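Local coordinates for protein HpcE (Thermus thermophilus, PDB 1WZO) that probably isomerises 2-hydroxyhepta-2,4-diene-1,7-dioate in aromatic-compound breakdown, as a member of the fumarylacetoacetate hydrolase family, at residues 83-88 with 151-156; 92-97 with 220-225; 166-171 with 182-187; 172-177 with 229-234. One frame throughout, in Å; residues are numbered along the deposited sequence.

Contact 1 of 4, residues 83-88 with 151-156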
loop_
_atom_site.group_PDB
_atom_site.type_symbol
_atom_site.label_atom_id
_atom_site.label_comp_id
_atom_site.label_asym_id
_atom_site.label_seq_id
_atom_site.Cartn_x
_atom_site.Cartn_y
_atom_site.Cartn_z
ATOM N N GLY B 83 -12.138 15.167 -13.597
ATOM C CA GLY B 83 -12.889 15.026 -12.358
ATOM C C GLY B 83 -13.587 16.331 -12.007
ATOM O O GLY B 83 -13.176 17.399 -12.466
ATOM N N VAL B 84 -14.633 16.257 -11.188
ATOM C CA VAL B 84 -15.393 17.444 -10.800
ATOM C C VAL B 84 -14.931 18.082 -9.490
ATOM O O VAL B 84 -14.895 17.427 -8.440
ATOM C CB VAL B 84 -16.904 17.109 -10.673
ATOM C CG1 VAL B 84 -17.676 18.336 -10.208
ATOM C CG2 VAL B 84 -17.447 16.613 -12.006
ATOM N N VAL B 85 -14.577 19.361 -9.552
ATOM C CA VAL B 85 -14.151 20.088 -8.360
ATOM C C VAL B 85 -15.402 20.567 -7.637
ATOM O O VAL B 85 -16.320 21.108 -8.261
ATOM C CB VAL B 85 -13.282 21.313 -8.726
ATOM C CG1 VAL B 85 -13.065 22.197 -7.489
ATOM C CG2 VAL B 85 -11.939 20.844 -9.280
ATOM N N LEU B 86 -15.444 20.365 -6.324
ATOM C CA LEU B 86 -16.596 20.781 -5.537
ATOM C C LEU B 86 -16.371 22.165 -4.944
ATOM O O LEU B 86 -15.396 22.406 -4.225
ATOM C CB LEU B 86 -16.868 19.756 -4.425
ATOM C CG LEU B 86 -17.144 18.340 -4.944
ATOM C CD1 LEU B 86 -17.213 17.365 -3.787
ATOM C CD2 LEU B 86 -18.437 18.327 -5.737
ATOM N N TYR B 87 -17.282 23.078 -5.257
ATOM C CA TYR B 87 -17.205 24.450 -4.769
ATOM C C TYR B 87 -17.784 24.517 -3.349
ATOM O O TYR B 87 -18.907 24.085 -3.114
ATOM C CB TYR B 87 -17.981 25.362 -5.724
ATOM C CG TYR B 87 -17.819 26.844 -5.469
ATOM C CD1 TYR B 87 -18.522 27.477 -4.443
ATOM C CD2 TYR B 87 -16.977 27.616 -6.268
ATOM C CE1 TYR B 87 -18.393 28.847 -4.225
ATOM C CE2 TYR B 87 -16.841 28.988 -6.060
ATOM C CZ TYR B 87 -17.554 29.596 -5.037
ATOM O OH TYR B 87 -17.443 30.953 -4.838
ATOM N N PRO B 88 -17.016 25.053 -2.384
ATOM C CA PRO B 88 -17.483 25.157 -0.996
ATOM C C PRO B 88 -18.765 25.966 -0.878
ATOM O O PRO B 88 -18.822 27.116 -1.314
ATOM C CB PRO B 88 -16.316 25.838 -0.287
ATOM C CG PRO B 88 -15.130 25.390 -1.083
ATOM C CD PRO B 88 -15.632 25.539 -2.500
ATOM N N PHE B 151 -9.664 19.599 -4.113
ATOM C CA PHE B 151 -8.945 20.836 -4.388
ATOM C C PHE B 151 -7.559 20.691 -5.008
ATOM O O PHE B 151 -6.782 21.648 -5.021
ATOM C CB PHE B 151 -8.866 21.718 -3.134
ATOM C CG PHE B 151 -9.971 22.744 -3.047
ATOM C CD1 PHE B 151 -9.747 23.978 -2.444
ATOM C CD2 PHE B 151 -11.226 22.484 -3.600
ATOM C CE1 PHE B 151 -10.758 24.952 -2.394
ATOM C CE2 PHE B 151 -12.244 23.444 -3.556
ATOM C CZ PHE B 151 -12.007 24.681 -2.954
ATOM N N LEU B 152 -7.240 19.506 -5.519
ATOM C CA LEU B 152 -5.952 19.330 -6.180
ATOM C C LEU B 152 -6.004 18.496 -7.453
ATOM O O LEU B 152 -5.549 17.351 -7.486
ATOM C CB LEU B 152 -4.885 18.751 -5.234
ATOM C CG LEU B 152 -3.480 18.692 -5.865
ATOM C CD1 LEU B 152 -3.104 20.076 -6.407
ATOM C CD2 LEU B 152 -2.437 18.229 -4.827
ATOM N N PRO B 153 -6.618 19.043 -8.512
ATOM C CA PRO B 153 -6.652 18.269 -9.755
ATOM C C PRO B 153 -5.176 18.031 -10.093
ATOM O O PRO B 153 -4.340 18.895 -9.835
ATOM C CB PRO B 153 -7.327 19.230 -10.729
ATOM C CG PRO B 153 -8.348 19.913 -9.839
ATOM C CD PRO B 153 -7.565 20.174 -8.558
ATOM N N LEU B 154 -4.847 16.869 -10.640
ATOM C CA LEU B 154 -3.454 16.578 -10.956
ATOM C C LEU B 154 -3.354 15.677 -12.175
ATOM O O LEU B 154 -3.990 14.624 -12.232
ATOM C CB LEU B 154 -2.765 15.899 -9.761
ATOM C CG LEU B 154 -1.250 15.681 -9.848
ATOM C CD1 LEU B 154 -0.545 17.002 -9.606
ATOM C CD2 LEU B 154 -0.793 14.659 -8.810
ATOM N N GLY B 155 -2.551 16.099 -13.149
ATOM C CA GLY B 155 -2.377 15.305 -14.353
ATOM C C GLY B 155 -2.435 16.160 -15.608
ATOM O O GLY B 155 -2.122 17.349 -15.564
ATOM N N PRO B 156 -2.858 15.581 -16.742
ATOM C CA PRO B 156 -3.265 14.176 -16.837
ATOM C C PRO B 156 -2.112 13.191 -16.988
ATOM O O PRO B 156 -2.308 11.979 -16.887
ATOM C CB PRO B 156 -4.196 14.171 -18.053
ATOM C CG PRO B 156 -3.610 15.243 -18.924
ATOM C CD PRO B 156 -3.298 16.338 -17.930
#
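Phe151 and Pro153 meet Val85, Leu86 and Pro88 in a small buried contact made of apolar side chains and one carbonyl group. Three apolar pairs carry it. Pro88 and Phe151 reach toward each other tip to tip, with Pro88 CG 3.7 Å from Phe151 CZ and Pro88 CD close beside it. Val85 splits its two methyls between the two partners. CG1 lies anti to the backbone N (chi1 170°) and approaches Phe151 CE2 at 4.2 Å, while CG2, beside the backbone N, touches Pro153 CG at 3.8 Å. The side chains of Val85 and Pro153 cross at about a right angle and touch at these two atoms.

The polar element is the carbonyl of Leu86, whose O lies near the plane of the Phe151 ring at its edge, 3.4 Å from CE2. This places the carbonyl oxygen against the rim of the ring, probably a weakly favourable approach. The two backbones stay apart, the nearest CA atoms, those of Val85 and Phe151, being 6.6 Å from each other; the side chains therefore bridge two chain segments that are not paired as strands here.

Each segment is hydrogen-bonded to other parts of the fold. Strand 85-87 pairs through Val85 and Tyr87 with strand 237-244, and Leu152 bonds to Ser77 and Leu79. Leu129 of strand 120-131 also packs on Phe151 and Pro153, and Leu79 covers Val85 and Pro153, so the contact fills the interior between strand 85-87 and strand 152-159.

Contact 2 of 4, residues 92-97 with 220-225; sequences RFVHYE and SQVRPG
Tyr96 CG sits between its backbone N and carbonyl carbon (chi1 70°), on the Ser220 side, while His95 CG lies anti to the carbonyl carbon (chi1 -64°). The Tyr96 ring lies against Ser220 CB, and the His95 ring beside Ser220 and Gln221. These groups flank a short antiparallel pairing at the start of strand 94-104, in the beta-rich fold of the fumarylacetoacetate hydrolase family. Val222 N donates to Val94 O in a nearly straight bond, and Tyr96 N donates to Ser220 O; between them His95 and Gln221 form a non-hydrogen-bonded pair.

On the face of His95 and Gln221, CB of Gln221 makes a CH-pi contact over the imidazole, 4.1 Å from its centroid. At the ring edge, ND1 of His95 shares a hydrogen bond with Ser220 OG. On the Tyr96 ring, Ser220 CB lies over the face and Val222 CG1 meets the edge at CD2. Tyr96 OH bonds to Gln181 OE1, and Ala173 and Val175 of strand 170-175 pack on the ring. A water accepts from Val94 N and Gln221 NE2 and donates to Val222 O. A second one links Tyr96 O to Ser220 OG, 2.9 Å from each atom.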
loop_
_atom_site.group_PDB
_atom_site.type_symbol
_atom_site.label_atom_id
_atom_site.label_comp_id
_atom_site.label_asym_id
_atom_site.label_seq_id
_atom_site.Cartn_x
_atom_site.Cartn_y
_atom_site.Cartn_z
ATOM N N ARG B 92 -17.243 32.738 -1.287
ATOM C CA ARG B 92 -17.318 33.842 -2.231
ATOM C C ARG B 92 -16.078 34.010 -3.092
ATOM O O ARG B 92 -16.177 34.469 -4.228
ATOM C CB ARG B 92 -17.573 35.162 -1.493
ATOM C CG ARG B 92 -19.032 35.445 -1.174
ATOM C CD ARG B 92 -19.212 36.918 -0.816
ATOM N NE ARG B 92 -18.612 37.238 0.474
ATOM C CZ ARG B 92 -18.146 38.437 0.809
ATOM N NH1 ARG B 92 -18.198 39.445 -0.054
ATOM N NH2 ARG B 92 -17.636 38.628 2.016
ATOM N N PHE B 93 -14.915 33.641 -2.559
ATOM C CA PHE B 93 -13.661 33.809 -3.286
ATOM C C PHE B 93 -12.822 32.540 -3.454
ATOM O O PHE B 93 -11.893 32.306 -2.680
ATOM C CB PHE B 93 -12.800 34.873 -2.595
ATOM C CG PHE B 93 -13.560 36.111 -2.196
ATOM C CD1 PHE B 93 -14.043 36.258 -0.901
ATOM C CD2 PHE B 93 -13.796 37.126 -3.116
ATOM C CE1 PHE B 93 -14.752 37.403 -0.524
ATOM C CE2 PHE B 93 -14.503 38.276 -2.751
ATOM C CZ PHE B 93 -14.980 38.412 -1.452
ATOM N N VAL B 94 -13.145 31.741 -4.471
ATOM C CA VAL B 94 -12.412 30.509 -4.770
ATOM C C VAL B 94 -11.570 30.755 -6.023
ATOM O O VAL B 94 -12.071 31.276 -7.019
ATOM C CB VAL B 94 -13.374 29.334 -5.024
ATOM C CG1 VAL B 94 -12.590 28.080 -5.393
ATOM C CG2 VAL B 94 -14.208 29.081 -3.783
ATOM N N HIS B 95 -10.297 30.380 -5.962
ATOM C CA HIS B 95 -9.365 30.592 -7.068
ATOM C C HIS B 95 -8.612 29.341 -7.497
ATOM O O HIS B 95 -8.290 28.478 -6.672
ATOM C CB HIS B 95 -8.322 31.637 -6.667
ATOM C CG HIS B 95 -8.887 32.996 -6.403
ATOM N ND1 HIS B 95 -8.749 34.044 -7.288
ATOM C CD2 HIS B 95 -9.591 33.481 -5.353
ATOM C CE1 HIS B 95 -9.344 35.115 -6.795
ATOM N NE2 HIS B 95 -9.864 34.800 -5.621
ATOM N N TYR B 96 -8.325 29.247 -8.795
ATOM C CA TYR B 96 -7.543 28.130 -9.306
ATOM C C TYR B 96 -6.107 28.632 -9.188
ATOM O O TYR B 96 -5.880 29.828 -8.995
ATOM C CB TYR B 96 -7.877 27.840 -10.784
ATOM C CG TYR B 96 -7.389 28.905 -11.759
ATOM C CD1 TYR B 96 -6.024 29.086 -12.005
ATOM C CD2 TYR B 96 -8.288 29.782 -12.375
ATOM C CE1 TYR B 96 -5.563 30.119 -12.827
ATOM C CE2 TYR B 96 -7.836 30.820 -13.201
ATOM C CZ TYR B 96 -6.474 30.983 -13.416
ATOM O OH TYR B 96 -6.015 32.026 -14.191
ATOM N N GLU B 97 -5.142 27.727 -9.283
ATOM C CA GLU B 97 -3.732 28.102 -9.240
ATOM C C GLU B 97 -2.977 27.128 -10.136
ATOM O O GLU B 97 -2.800 25.963 -9.781
ATOM C CB GLU B 97 -3.171 28.053 -7.805
ATOM C CG GLU B 97 -3.656 29.201 -6.915
ATOM C CD GLU B 97 -2.867 29.351 -5.617
ATOM O OE1 GLU B 97 -3.167 30.288 -4.844
ATOM O OE2 GLU B 97 -1.952 28.544 -5.362
ATOM N N SER B 220 -7.763 34.814 -11.346
ATOM C CA SER B 220 -8.044 33.397 -11.150
ATOM C C SER B 220 -9.312 32.969 -10.411
ATOM O O SER B 220 -9.434 31.802 -10.027
ATOM C CB SER B 220 -6.838 32.770 -10.457
ATOM O OG SER B 220 -6.515 33.508 -9.288
ATOM N N GLN B 221 -10.255 33.882 -10.205
ATOM C CA GLN B 221 -11.473 33.513 -9.497
ATOM C C GLN B 221 -12.376 32.639 -10.362
ATOM O O GLN B 221 -12.567 32.903 -11.552
ATOM C CB GLN B 221 -12.227 34.760 -9.030
ATOM C CG GLN B 221 -13.593 34.460 -8.431
ATOM C CD GLN B 221 -14.134 35.608 -7.601
ATOM O OE1 GLN B 221 -13.847 36.775 -7.872
ATOM N NE2 GLN B 221 -14.932 35.283 -6.589
ATOM N N VAL B 222 -12.921 31.588 -9.758
ATOM C CA VAL B 222 -13.792 30.672 -10.476
ATOM C C VAL B 222 -15.111 30.479 -9.739
ATOM O O VAL B 222 -15.203 30.731 -8.541
ATOM C CB VAL B 222 -13.105 29.309 -10.678
ATOM C CG1 VAL B 222 -11.925 29.466 -11.629
ATOM C CG2 VAL B 222 -12.627 28.761 -9.340
ATOM N N ARG B 223 -16.131 30.037 -10.464
ATOM C CA ARG B 223 -17.446 29.839 -9.873
ATOM C C ARG B 223 -18.098 28.540 -10.337
ATOM O O ARG B 223 -17.653 27.917 -11.304
ATOM C CB ARG B 223 -18.343 31.025 -10.233
ATOM C CG ARG B 223 -17.760 32.371 -9.834
ATOM C CD ARG B 223 -18.668 33.510 -10.260
ATOM N NE ARG B 223 -18.131 34.811 -9.872
ATOM C CZ ARG B 223 -17.006 35.334 -10.351
ATOM N NH1 ARG B 223 -16.285 34.669 -11.247
ATOM N NH2 ARG B 223 -16.599 36.525 -9.931
ATOM N N PRO B 224 -19.162 28.106 -9.644
ATOM C CA PRO B 224 -19.852 26.871 -10.022
ATOM C C PRO B 224 -20.232 26.917 -11.500
ATOM O O PRO B 224 -20.723 27.936 -11.984
ATOM C CB PRO B 224 -21.078 26.870 -9.114
ATOM C CG PRO B 224 -20.567 27.536 -7.876
ATOM C CD PRO B 224 -19.774 28.699 -8.440
ATOM N N GLY B 225 -19.997 25.820 -12.212
ATOM C CA GLY B 225 -20.331 25.779 -13.622
ATOM C C GLY B 225 -19.149 26.030 -14.541
ATOM O O GLY B 225 -19.167 25.621 -15.702
HETATM O O HOH W 1 -15.325 32.513 -6.250
HETATM O O HOH W 2 -4.045 32.086 -9.054
#

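Contact 3 of 4, residues 166-171 with 182-187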
loop_
_atom_site.group_PDB
_atom_site.type_symbol
_atom_site.label_atom_id
_atom_site.label_comp_id
_atom_site.label_asym_id
_atom_site.label_seq_id
_atom_site.Cartn_x
_atom_site.Cartn_y
_atom_site.Cartn_z
ATOM N N PRO B 166 12.960 22.697 -16.196
ATOM C CA PRO B 166 11.711 23.078 -15.536
ATOM C C PRO B 166 11.555 24.577 -15.296
ATOM O O PRO B 166 10.451 25.052 -15.050
ATOM C CB PRO B 166 11.756 22.280 -14.232
ATOM C CG PRO B 166 13.222 22.265 -13.919
ATOM C CD PRO B 166 13.822 21.930 -15.276
ATOM N N GLN B 167 12.659 25.319 -15.364
ATOM C CA GLN B 167 12.628 26.764 -15.152
ATOM C C GLN B 167 12.416 27.511 -16.468
ATOM O O GLN B 167 12.551 28.736 -16.528
ATOM C CB GLN B 167 13.938 27.241 -14.505
ATOM C CG GLN B 167 14.361 26.438 -13.277
ATOM C CD GLN B 167 13.281 26.373 -12.201
ATOM O OE1 GLN B 167 13.208 25.400 -11.449
ATOM N NE2 GLN B 167 12.453 27.406 -12.116
ATOM N N ASP B 168 12.071 26.775 -17.518
ATOM C CA ASP B 168 11.848 27.385 -18.829
ATOM C C ASP B 168 10.588 26.814 -19.497
ATOM O O ASP B 168 10.653 26.216 -20.571
ATOM C CB ASP B 168 13.086 27.145 -19.704
ATOM C CG ASP B 168 13.050 27.918 -21.005
ATOM O OD1 ASP B 168 12.792 29.139 -20.974
ATOM O OD2 ASP B 168 13.299 27.299 -22.060
ATOM N N LEU B 169 9.442 27.007 -18.847
ATOM C CA LEU B 169 8.162 26.513 -19.357
ATOM C C LEU B 169 7.074 27.571 -19.189
ATOM O O LEU B 169 7.024 28.251 -18.165
ATOM C CB LEU B 169 7.736 25.247 -18.596
ATOM C CG LEU B 169 8.662 24.030 -18.552
ATOM C CD1 LEU B 169 8.093 22.990 -17.588
ATOM C CD2 LEU B 169 8.808 23.436 -19.940
ATOM N N TRP B 170 6.207 27.725 -20.187
ATOM C CA TRP B 170 5.129 28.693 -20.051
ATOM C C TRP B 170 3.953 28.049 -19.321
ATOM O O TRP B 170 3.777 26.828 -19.368
ATOM C CB TRP B 170 4.662 29.247 -21.409
ATOM C CG TRP B 170 4.305 28.238 -22.479
ATOM C CD1 TRP B 170 5.027 27.959 -23.604
ATOM C CD2 TRP B 170 3.110 27.441 -22.564
ATOM N NE1 TRP B 170 4.360 27.044 -24.385
ATOM C CE2 TRP B 170 3.182 26.710 -23.772
ATOM C CE3 TRP B 170 1.988 27.274 -21.740
ATOM C CZ2 TRP B 170 2.174 25.826 -24.177
ATOM C CZ3 TRP B 170 0.985 26.394 -22.144
ATOM C CH2 TRP B 170 1.087 25.682 -23.351
ATOM N N LEU B 171 3.176 28.883 -18.633
ATOM C CA LEU B 171 2.008 28.439 -17.878
ATOM C C LEU B 171 0.779 29.165 -18.405
ATOM O O LEU B 171 0.817 30.373 -18.634
ATOM C CB LEU B 171 2.166 28.782 -16.394
ATOM C CG LEU B 171 3.425 28.305 -15.675
ATOM C CD1 LEU B 171 3.539 29.009 -14.334
ATOM C CD2 LEU B 171 3.379 26.800 -15.500
ATOM N N GLU B 182 -1.389 33.973 -18.183
ATOM C CA GLU B 182 -0.172 33.448 -18.786
ATOM C C GLU B 182 0.995 33.725 -17.848
ATOM O O GLU B 182 1.150 34.834 -17.343
ATOM C CB GLU B 182 0.107 34.107 -20.141
ATOM C CG GLU B 182 -0.819 33.667 -21.261
ATOM C CD GLU B 182 -0.370 34.183 -22.619
ATOM O OE1 GLU B 182 -0.291 35.418 -22.791
ATOM O OE2 GLU B 182 -0.093 33.353 -23.512
ATOM N N GLY B 183 1.813 32.707 -17.615
ATOM C CA GLY B 183 2.961 32.868 -16.746
ATOM C C GLY B 183 4.124 32.063 -17.276
ATOM O O GLY B 183 3.998 31.382 -18.292
ATOM N N HIS B 184 5.257 32.129 -16.591
ATOM C CA HIS B 184 6.430 31.388 -17.025
ATOM C C HIS B 184 7.247 30.940 -15.817
ATOM O O HIS B 184 7.499 31.723 -14.902
ATOM C CB HIS B 184 7.270 32.259 -17.964
ATOM C CG HIS B 184 8.212 31.477 -18.823
ATOM N ND1 HIS B 184 9.493 31.159 -18.426
ATOM C CD2 HIS B 184 8.035 30.891 -20.030
ATOM C CE1 HIS B 184 10.064 30.409 -19.352
ATOM N NE2 HIS B 184 9.201 30.231 -20.335
ATOM N N THR B 185 7.670 29.681 -15.822
ATOM C CA THR B 185 8.420 29.131 -14.698
ATOM C C THR B 185 9.786 29.747 -14.446
ATOM O O THR B 185 10.413 29.468 -13.424
ATOM C CB THR B 185 8.580 27.598 -14.822
ATOM O OG1 THR B 185 9.389 27.277 -15.958
ATOM C CG2 THR B 185 7.212 26.938 -14.974
ATOM N N SER B 186 10.251 30.591 -15.361
ATOM C CA SER B 186 11.549 31.228 -15.183
ATOM C C SER B 186 11.451 32.304 -14.111
ATOM O O SER B 186 12.466 32.779 -13.604
ATOM C CB SER B 186 12.026 31.855 -16.499
ATOM O OG SER B 186 11.069 32.774 -16.990
ATOM N N ARG B 187 10.225 32.677 -13.766
ATOM C CA ARG B 187 9.988 33.709 -12.763
ATOM C C ARG B 187 9.873 33.159 -11.338
ATOM O O ARG B 187 9.541 33.889 -10.406
ATOM C CB ARG B 187 8.736 34.500 -13.137
ATOM C CG ARG B 187 8.867 35.176 -14.497
ATOM C CD ARG B 187 7.528 35.609 -15.056
ATOM N NE ARG B 187 7.660 36.066 -16.437
ATOM C CZ ARG B 187 6.637 36.313 -17.250
ATOM N NH1 ARG B 187 5.391 36.149 -16.825
ATOM N NH2 ARG B 187 6.864 36.722 -18.491
HETATM O O HOH W 3 14.221 30.176 -12.442
#
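The imidazole of His184 carries the carbonyl O of Leu169 over the centre of one face, 3.4 Å above the plane, and meets Asp168 OD1 at its edge, 3.4 Å from CE1. The carboxylate and ring planes are 63° apart. ND1 is held within its own segment: it shares a short hydrogen bond with Ser186 OG and accepts one from Ser186 N, which lies tilted out of the ring plane. These bonds help to fix the ring's rotation beneath the Leu169 carbonyl.

Thr185, the next residue, grips the same bend. Its OG1, between the backbone N and the carbonyl carbon (chi1 65°), donates to Pro166 O at 2.6 Å and accepts from Leu169 N at 2.9 Å, while Thr185 N donates almost straight to Leu169 O. The hydroxyl thus satisfies two backbone groups of the bend at 166-169. Its methyl CG2 faces Leu171 CD2, and the two side chains cross at about a right angle.

Toward the strands, Leu171 N donates to Gly183 O and Gly183 N to Leu171 O, both at 2.7 Å, and Trp170 sits opposite His184 as a non-hydrogen-bonded pair. Tyr53 packs on Leu171 and Thr185, and Leu100 of strand 94-104 on Pro166 and Leu169. The contact closes the open end of the antiparallel beta hairpin of strands 170-175 and 178-184, where the second strand runs into a 3-10 turn.

Contact 4 of 4, residues 172-177 with 229-234; sequences RAYVNG and RLEIEG
Tyr174 and Arg229 form the close-packed part of this antiparallel strand pair. The guanidinium covers one face of the phenol ring in a cation-pi contact, with CZ 4.0 Å from the ring centroid and 17° off the ring normal. NH2 comes nearer still, 3.0 Å above the plane over the ring centre, although the two planes are 53° apart and do not stack flat. The bend at chi3 (70°) swings NE out of the extended line of the arginine chain. Beneath the side chains the backbones are tightly joined: Arg172 with Glu231 and Tyr174 with Arg229 each exchange two hydrogen bonds. Ala173 and Leu230 form the intervening non-hydrogen-bonded pair, their side chains on the other face, where CB of Ala173 and CD1 of Leu230 approach at 4.2 Å and Tyr96 and Val98 of strand 94-104 lie nearby.

The looser side is the far end of the phenol, where water joins the polar tips. One water accepts from Arg172 NH1, donates to Glu231 OE1 and bonds to Tyr174 OH. A second donates to Glu231 OE2 at 3.2 Å and reaches the same hydroxyl only weakly. Arg172 NH1 and Glu231 OE1 themselves remain 5.5 Å apart, so their opposite charges meet through water.

Arg229 NE also forms a salt bridge with Glu231 OE2, 2.9 Å long, though weak as a hydrogen bond because it is bent. The guanidinium therefore meets a carboxylate through NE and an aromatic face through NH2, and both would be expected to favour its positive charge.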
loop_
_atom_site.group_PDB
_atom_site.type_symbol
_atom_site.label_atom_id
_atom_site.label_comp_id
_atom_site.label_asym_id
_atom_site.label_seq_id
_atom_site.Cartn_x
_atom_site.Cartn_y
_atom_site.Cartn_z
ATOM N N ARG B 172 -0.312 28.433 -18.585
ATOM C CA ARG B 172 -1.548 29.036 -19.055
ATOM C C ARG B 172 -2.762 28.427 -18.378
ATOM O O ARG B 172 -2.775 27.239 -18.046
ATOM C CB ARG B 172 -1.675 28.873 -20.569
ATOM C CG ARG B 172 -0.678 29.712 -21.336
ATOM C CD ARG B 172 -0.645 29.346 -22.805
ATOM N NE ARG B 172 0.433 30.058 -23.487
ATOM C CZ ARG B 172 0.914 29.722 -24.678
ATOM N NH1 ARG B 172 0.412 28.679 -25.326
ATOM N NH2 ARG B 172 1.907 30.422 -25.212
ATOM N N ALA B 173 -3.780 29.253 -18.173
ATOM C CA ALA B 173 -5.018 28.801 -17.556
ATOM C C ALA B 173 -6.197 29.405 -18.299
ATOM O O ALA B 173 -6.214 30.604 -18.596
ATOM C CB ALA B 173 -5.062 29.211 -16.090
ATOM N N TYR B 174 -7.176 28.563 -18.602
ATOM C CA TYR B 174 -8.376 28.996 -19.294
ATOM C C TYR B 174 -9.594 28.668 -18.440
ATOM O O TYR B 174 -9.629 27.636 -17.767
ATOM C CB TYR B 174 -8.532 28.264 -20.628
ATOM C CG TYR B 174 -7.368 28.386 -21.585
ATOM C CD1 TYR B 174 -6.176 27.699 -21.362
ATOM C CD2 TYR B 174 -7.479 29.156 -22.745
ATOM C CE1 TYR B 174 -5.119 27.770 -22.276
ATOM C CE2 TYR B 174 -6.431 29.235 -23.664
ATOM C CZ TYR B 174 -5.256 28.540 -23.425
ATOM O OH TYR B 174 -4.230 28.603 -24.341
ATOM N N VAL B 175 -10.588 29.550 -18.469
ATOM C CA VAL B 175 -11.832 29.322 -17.749
ATOM C C VAL B 175 -12.936 29.410 -18.798
ATOM O O VAL B 175 -13.145 30.461 -19.408
ATOM C CB VAL B 175 -12.082 30.378 -16.647
ATOM C CG1 VAL B 175 -13.443 30.146 -16.009
ATOM C CG2 VAL B 175 -11.000 30.288 -15.583
ATOM N N ASN B 176 -13.619 28.292 -19.023
ATOM C CA ASN B 176 -14.689 28.228 -20.011
ATOM C C ASN B 176 -14.166 28.561 -21.406
ATOM O O ASN B 176 -14.806 29.294 -22.165
ATOM C CB ASN B 176 -15.823 29.190 -19.640
ATOM C CG ASN B 176 -16.418 28.889 -18.280
ATOM O OD1 ASN B 176 -16.654 27.729 -17.938
ATOM N ND2 ASN B 176 -16.675 29.931 -17.501
ATOM N N GLY B 177 -12.994 28.025 -21.732
ATOM C CA GLY B 177 -12.408 28.253 -23.038
ATOM C C GLY B 177 -11.718 29.589 -23.239
ATOM O O GLY B 177 -11.074 29.802 -24.266
ATOM N N ARG B 229 -9.290 24.800 -17.495
ATOM C CA ARG B 229 -8.348 24.063 -18.323
ATOM C C ARG B 229 -6.978 24.694 -18.139
ATOM O O ARG B 229 -6.723 25.815 -18.588
ATOM C CB ARG B 229 -8.741 24.106 -19.802
ATOM C CG ARG B 229 -7.921 23.154 -20.663
ATOM C CD ARG B 229 -8.285 23.281 -22.129
ATOM N NE ARG B 229 -7.834 24.548 -22.693
ATOM C CZ ARG B 229 -8.526 25.262 -23.575
ATOM N NH1 ARG B 229 -9.712 24.838 -23.990
ATOM N NH2 ARG B 229 -8.026 26.397 -24.051
ATOM N N LEU B 230 -6.100 23.966 -17.461
ATOM C CA LEU B 230 -4.754 24.438 -17.204
ATOM C C LEU B 230 -3.780 23.755 -18.149
ATOM O O LEU B 230 -3.881 22.555 -18.405
ATOM C CB LEU B 230 -4.366 24.159 -15.746
ATOM C CG LEU B 230 -4.842 25.176 -14.702
ATOM C CD1 LEU B 230 -6.332 25.448 -14.857
ATOM C CD2 LEU B 230 -4.526 24.643 -13.306
ATOM N N GLU B 231 -2.834 24.529 -18.663
ATOM C CA GLU B 231 -1.843 24.002 -19.587
ATOM C C GLU B 231 -0.443 24.474 -19.236
ATOM O O GLU B 231 -0.247 25.601 -18.789
ATOM C CB GLU B 231 -2.182 24.429 -21.023
ATOM C CG GLU B 231 -3.423 23.765 -21.600
ATOM C CD GLU B 231 -3.783 24.291 -22.989
ATOM O OE1 GLU B 231 -2.860 24.513 -23.801
ATOM O OE2 GLU B 231 -4.984 24.472 -23.268
ATOM N N ILE B 232 0.524 23.583 -19.409
ATOM C CA ILE B 232 1.916 23.903 -19.161
ATOM C C ILE B 232 2.693 23.338 -20.339
ATOM O O ILE B 232 2.446 22.213 -20.777
ATOM C CB ILE B 232 2.453 23.275 -17.860
ATOM C CG1 ILE B 232 1.685 23.828 -16.652
ATOM C CG2 ILE B 232 3.934 23.592 -17.713
ATOM C CD1 ILE B 232 2.257 23.386 -15.302
ATOM N N GLU B 233 3.624 24.135 -20.847
ATOM C CA GLU B 233 4.444 23.759 -21.989
ATOM C C GLU B 233 4.906 22.304 -21.960
ATOM O O GLU B 233 5.655 21.899 -21.068
ATOM C CB GLU B 233 5.659 24.687 -22.062
ATOM C CG GLU B 233 6.388 24.661 -23.404
ATOM C CD GLU B 233 7.543 25.642 -23.452
ATOM O OE1 GLU B 233 7.596 26.545 -22.587
ATOM O OE2 GLU B 233 8.392 25.519 -24.363
ATOM N N GLY B 234 4.443 21.523 -22.936
ATOM C CA GLY B 234 4.829 20.127 -23.038
ATOM C C GLY B 234 4.159 19.119 -22.114
ATOM O O GLY B 234 4.416 17.921 -22.227
HETATM O O HOH W 4 -1.897 27.100 -25.098
HETATM O O HOH W 5 -5.162 25.923 -26.085
#

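Overall arrangement
Along the chain contact 1 closes before contacts 3 and 4 open. The segments of contact 2 alternate with those of contacts 1 and 4, as do those of contacts 3 and 4, and contact 3 is nested inside the loop that contact 2 closes. Contacts 3 and 4, centres about 13 Å apart, share strand 170-175 in a five-stranded mixed sheet, of which strand 85-87 of contact 1 is an outermost strand within the chain. Contact 2 touches contact 1 through Tyr87 and contact 4 through Tyr96. Contacts 1 and 3 lie about 22 Å apart between centres. Contacts 1, 2 and 4 thus join parts far apart in sequence, while contact 3 ties the hairpin of strands 170-175 and 178-184.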